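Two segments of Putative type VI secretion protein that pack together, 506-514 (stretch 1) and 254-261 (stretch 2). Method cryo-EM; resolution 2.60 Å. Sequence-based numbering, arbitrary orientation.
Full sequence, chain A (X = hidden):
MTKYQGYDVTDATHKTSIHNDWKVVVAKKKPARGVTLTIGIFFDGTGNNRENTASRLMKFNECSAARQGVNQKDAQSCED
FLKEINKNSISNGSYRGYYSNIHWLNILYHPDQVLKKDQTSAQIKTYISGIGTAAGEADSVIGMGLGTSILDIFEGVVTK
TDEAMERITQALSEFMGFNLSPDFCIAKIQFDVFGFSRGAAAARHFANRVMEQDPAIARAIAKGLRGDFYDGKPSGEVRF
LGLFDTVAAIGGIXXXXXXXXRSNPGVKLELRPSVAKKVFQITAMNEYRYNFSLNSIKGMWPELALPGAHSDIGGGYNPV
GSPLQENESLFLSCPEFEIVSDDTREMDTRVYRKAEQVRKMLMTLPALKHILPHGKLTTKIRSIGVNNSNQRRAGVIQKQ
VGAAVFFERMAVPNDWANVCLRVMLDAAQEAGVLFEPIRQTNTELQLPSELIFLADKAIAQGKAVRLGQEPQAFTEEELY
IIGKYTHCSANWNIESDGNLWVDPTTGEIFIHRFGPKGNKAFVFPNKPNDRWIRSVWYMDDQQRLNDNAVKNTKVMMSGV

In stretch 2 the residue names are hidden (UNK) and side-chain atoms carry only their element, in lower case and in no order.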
# COMPACT_ATOMS: atom_id res chain seq x y z
N THR A 506 20.14 -21.99 -14.76
CA THR A 506 19.79 -20.67 -15.26
C THR A 506 19.06 -19.82 -14.23
O THR A 506 19.18 -18.59 -14.25
CB THR A 506 18.90 -20.80 -16.51
OG1 THR A 506 19.40 -21.86 -17.33
CG2 THR A 506 18.92 -19.51 -17.31
N GLY A 507 18.32 -20.45 -13.32
CA GLY A 507 17.48 -19.72 -12.40
C GLY A 507 16.13 -19.34 -12.98
O GLY A 507 15.40 -18.58 -12.33
N GLU A 508 15.80 -19.83 -14.16
CA GLU A 508 14.50 -19.55 -14.76
C GLU A 508 13.41 -20.29 -14.01
O GLU A 508 13.58 -21.44 -13.61
CB GLU A 508 14.51 -19.96 -16.23
CG GLU A 508 13.28 -19.56 -17.01
CD GLU A 508 13.57 -19.36 -18.47
OE1 GLU A 508 14.58 -19.90 -18.96
OE2 GLU A 508 12.79 -18.65 -19.15
N ILE A 509 12.27 -19.63 -13.84
CA ILE A 509 11.15 -20.19 -13.09
C ILE A 509 10.13 -20.72 -14.08
O ILE A 509 9.81 -20.07 -15.08
CB ILE A 509 10.52 -19.15 -12.15
CG1 ILE A 509 11.57 -18.57 -11.21
CG2 ILE A 509 9.39 -19.78 -11.35
CD1 ILE A 509 11.90 -17.14 -11.49
N PHE A 510 9.61 -21.91 -13.79
CA PHE A 510 8.64 -22.60 -14.64
C PHE A 510 7.45 -22.93 -13.76
O PHE A 510 7.57 -23.71 -12.82
CB PHE A 510 9.25 -23.87 -15.25
CG PHE A 510 10.32 -23.60 -16.26
CD1 PHE A 510 11.64 -23.49 -15.87
CD2 PHE A 510 10.01 -23.47 -17.60
CE1 PHE A 510 12.63 -23.24 -16.79
CE2 PHE A 510 11.00 -23.22 -18.52
CZ PHE A 510 12.30 -23.11 -18.12
N ILE A 511 6.31 -22.31 -14.06
CA ILE A 511 5.11 -22.55 -13.27
C ILE A 511 4.56 -23.93 -13.60
O ILE A 511 4.48 -24.33 -14.77
CB ILE A 511 4.07 -21.45 -13.53
CG1 ILE A 511 4.66 -20.08 -13.20
CG2 ILE A 511 2.81 -21.71 -12.74
CD1 ILE A 511 3.72 -18.94 -13.48
N HIS A 512 4.19 -24.67 -12.56
CA HIS A 512 3.55 -25.97 -12.75
C HIS A 512 2.11 -25.72 -13.17
O HIS A 512 1.24 -25.46 -12.33
CB HIS A 512 3.62 -26.79 -11.47
CG HIS A 512 4.96 -27.43 -11.25
ND1 HIS A 512 5.38 -27.87 -10.02
CD2 HIS A 512 5.97 -27.69 -12.12
CE1 HIS A 512 6.59 -28.39 -10.14
NE2 HIS A 512 6.97 -28.29 -11.40
N ARG A 513 1.85 -25.81 -14.47
CA ARG A 513 0.57 -25.43 -15.04
C ARG A 513 -0.48 -26.52 -14.94
O ARG A 513 -1.64 -26.27 -15.26
CB ARG A 513 0.77 -25.03 -16.51
CG ARG A 513 1.62 -23.78 -16.68
CD ARG A 513 1.61 -23.23 -18.11
NE ARG A 513 2.03 -24.21 -19.11
CZ ARG A 513 1.20 -24.97 -19.82
NH1 ARG A 513 -0.11 -24.86 -19.64
NH2 ARG A 513 1.68 -25.83 -20.70
N PHE A 514 -0.10 -27.72 -14.50
CA PHE A 514 -1.03 -28.84 -14.39
C PHE A 514 -1.18 -29.31 -12.95
O PHE A 514 -1.73 -30.40 -12.72
CB PHE A 514 -0.57 -29.99 -15.29
CG PHE A 514 -0.28 -29.57 -16.69
CD1 PHE A 514 0.96 -29.79 -17.26
CD2 PHE A 514 -1.25 -28.92 -17.44
CE1 PHE A 514 1.23 -29.40 -18.55
CE2 PHE A 514 -0.99 -28.53 -18.74
CZ PHE A 514 0.25 -28.76 -19.29
N UNK A 254 10.59 -11.24 -14.56
CA UNK A 254 11.56 -11.28 -15.65
C UNK A 254 12.10 -12.68 -15.87
O UNK A 254 12.40 -13.06 -17.01
o UNK A 254 13.18 -10.45 -14.04
c UNK A 254 12.70 -10.30 -15.37
N UNK A 255 12.24 -13.47 -14.81
CA UNK A 255 12.82 -14.80 -14.90
C UNK A 255 11.77 -15.90 -14.96
O UNK A 255 12.13 -17.08 -14.98
o UNK A 255 15.40 -13.63 -14.72
c UNK A 255 13.77 -15.06 -13.73
c UNK A 255 14.91 -14.07 -13.69
n UNK A 255 15.34 -13.72 -12.48
N UNK A 256 10.49 -15.55 -14.98
CA UNK A 256 9.42 -16.53 -15.15
C UNK A 256 9.27 -16.83 -16.63
O UNK A 256 8.91 -15.95 -17.41
c UNK A 256 7.21 -16.90 -12.42
c UNK A 256 7.92 -16.03 -10.32
c UNK A 256 8.05 -16.03 -13.08
c UNK A 256 8.81 -15.15 -12.34
c UNK A 256 7.15 -16.91 -11.04
c UNK A 256 8.11 -16.01 -14.57
c UNK A 256 8.75 -15.15 -10.96
N UNK A 257 9.51 -18.09 -17.01
CA UNK A 257 9.46 -18.46 -18.42
C UNK A 257 8.07 -18.23 -19.00
O UNK A 257 7.93 -17.84 -20.16
c UNK A 257 9.69 -20.45 -19.97
c UNK A 257 9.35 -21.42 -22.54
c UNK A 257 10.58 -20.12 -20.97
c UNK A 257 8.46 -21.76 -21.55
c UNK A 257 10.42 -20.60 -22.25
c UNK A 257 8.63 -21.28 -20.28
c UNK A 257 9.87 -19.92 -18.58
N UNK A 258 7.03 -18.48 -18.21
CA UNK A 258 5.67 -18.48 -18.74
C UNK A 258 5.20 -17.08 -19.11
O UNK A 258 4.48 -16.90 -20.09
o UNK A 258 5.97 -20.60 -16.37
c UNK A 258 5.15 -20.50 -17.31
c UNK A 258 4.72 -19.11 -17.73
o UNK A 258 4.68 -21.48 -17.91
N UNK A 259 5.59 -16.07 -18.33
CA UNK A 259 4.95 -14.76 -18.38
C UNK A 259 5.93 -13.61 -18.57
O UNK A 259 5.49 -12.46 -18.59
c UNK A 259 4.13 -14.78 -14.60
c UNK A 259 2.88 -15.43 -17.13
c UNK A 259 4.09 -14.52 -17.12
c UNK A 259 4.93 -14.77 -15.87
N UNK A 260 7.23 -13.87 -18.70
CA UNK A 260 8.18 -12.77 -18.83
C UNK A 260 7.98 -11.98 -20.12
O UNK A 260 8.55 -10.88 -20.25
c UNK A 260 9.90 -14.41 -19.72
c UNK A 260 9.62 -13.27 -18.75
n UNK A 260 11.02 -15.08 -19.51
o UNK A 260 9.12 -14.68 -20.62
N UNK A 261 7.21 -12.50 -21.07
CA UNK A 261 7.00 -11.78 -22.31
C UNK A 261 6.25 -10.47 -22.11
O UNK A 261 6.49 -9.49 -22.82

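Position 254 carries one side-chain carbon followed by one oxygen, an unbranched two-atom group. Its CA-to-CB bond points away from stretch 1, which it does not touch; the oxygen is hydrogen-bonded elsewhere in the structure. A single carbon bearing a terminal oxygen is Ser254.

Position 255 has two carbons, the second bearing one oxygen and one nitrogen, an amide on a short arm. Its CB lies 3.6 Å from CD1 of Ile509, and the amide nitrogen is hydrogen-bonded elsewhere. The residue is Asn255. Its backbone contributes as well: N of Ile509 donates to O of Asn255 at 2.8 Å, with a nearly straight N-H...O angle of 176°.

Position 256 shows one carbon and a ring of six carbons without a heteroatom or a further substituent. CG2 of Ile509 sits over one face of the ring, 4.0 Å from its centroid and 27° off the normal, a CH-pi contact. At the ring edge, CG1 of Ile511 is 4.2 Å from the nearest ring carbon. This is Phe256.

Position 257 repeats that composition, one carbon and a bare six-carbon ring. The ring meets that of Phe510 obliquely, with centroids 5.1 Å apart and planes at 34°. OE2 of Glu508 approaches the ring edge, 3.2 Å from the nearest carbon. This is Phe257, whose backbone N donates to O of Ile509 at 2.8 Å and 169°.

Position 258 has two carbons, the second bearing two oxygens: a carboxylate on a short arm. One oxygen accepts from N of Ile511 at 2.9 Å and 171°, while the other forms a long salt bridge, 4.0 Å from NE of Arg513. The residue is Asp258.

Position 259 has four carbons, forked at the first, with one arm two carbons long. The end of that arm lies 4.3 Å from CD1 of Ile511. This beta-branched pattern is Ile259.

Position 260 again has two carbons, the second carrying oxygen and nitrogen. The nitrogen lies 4.0 Å from OE2 of Glu508, near but not hydrogen-bonded. This is Asn260. Its ND2 makes a weak hydrogen bond to O of Ser254 at 3.5 Å, and its backbone N donates to O of Phe256 at 3.0 Å.

Position 261 has no side-chain atoms and is Gly261, beyond contact with stretch 1.

The contact works through a single beta bridge pairing Ile509 with Phe256, whose CA atoms are 4.5 Å apart. Both backbone polar groups of Ile509 are engaged, and Asp258 extends the pairing by supplying a side-chain acceptor for Ile511. Apolar packing around Phe256 and the oblique aromatic pair complete an interface burying 528 Å², both sides summed.

Stretch 2 (254-261) SNFFDING
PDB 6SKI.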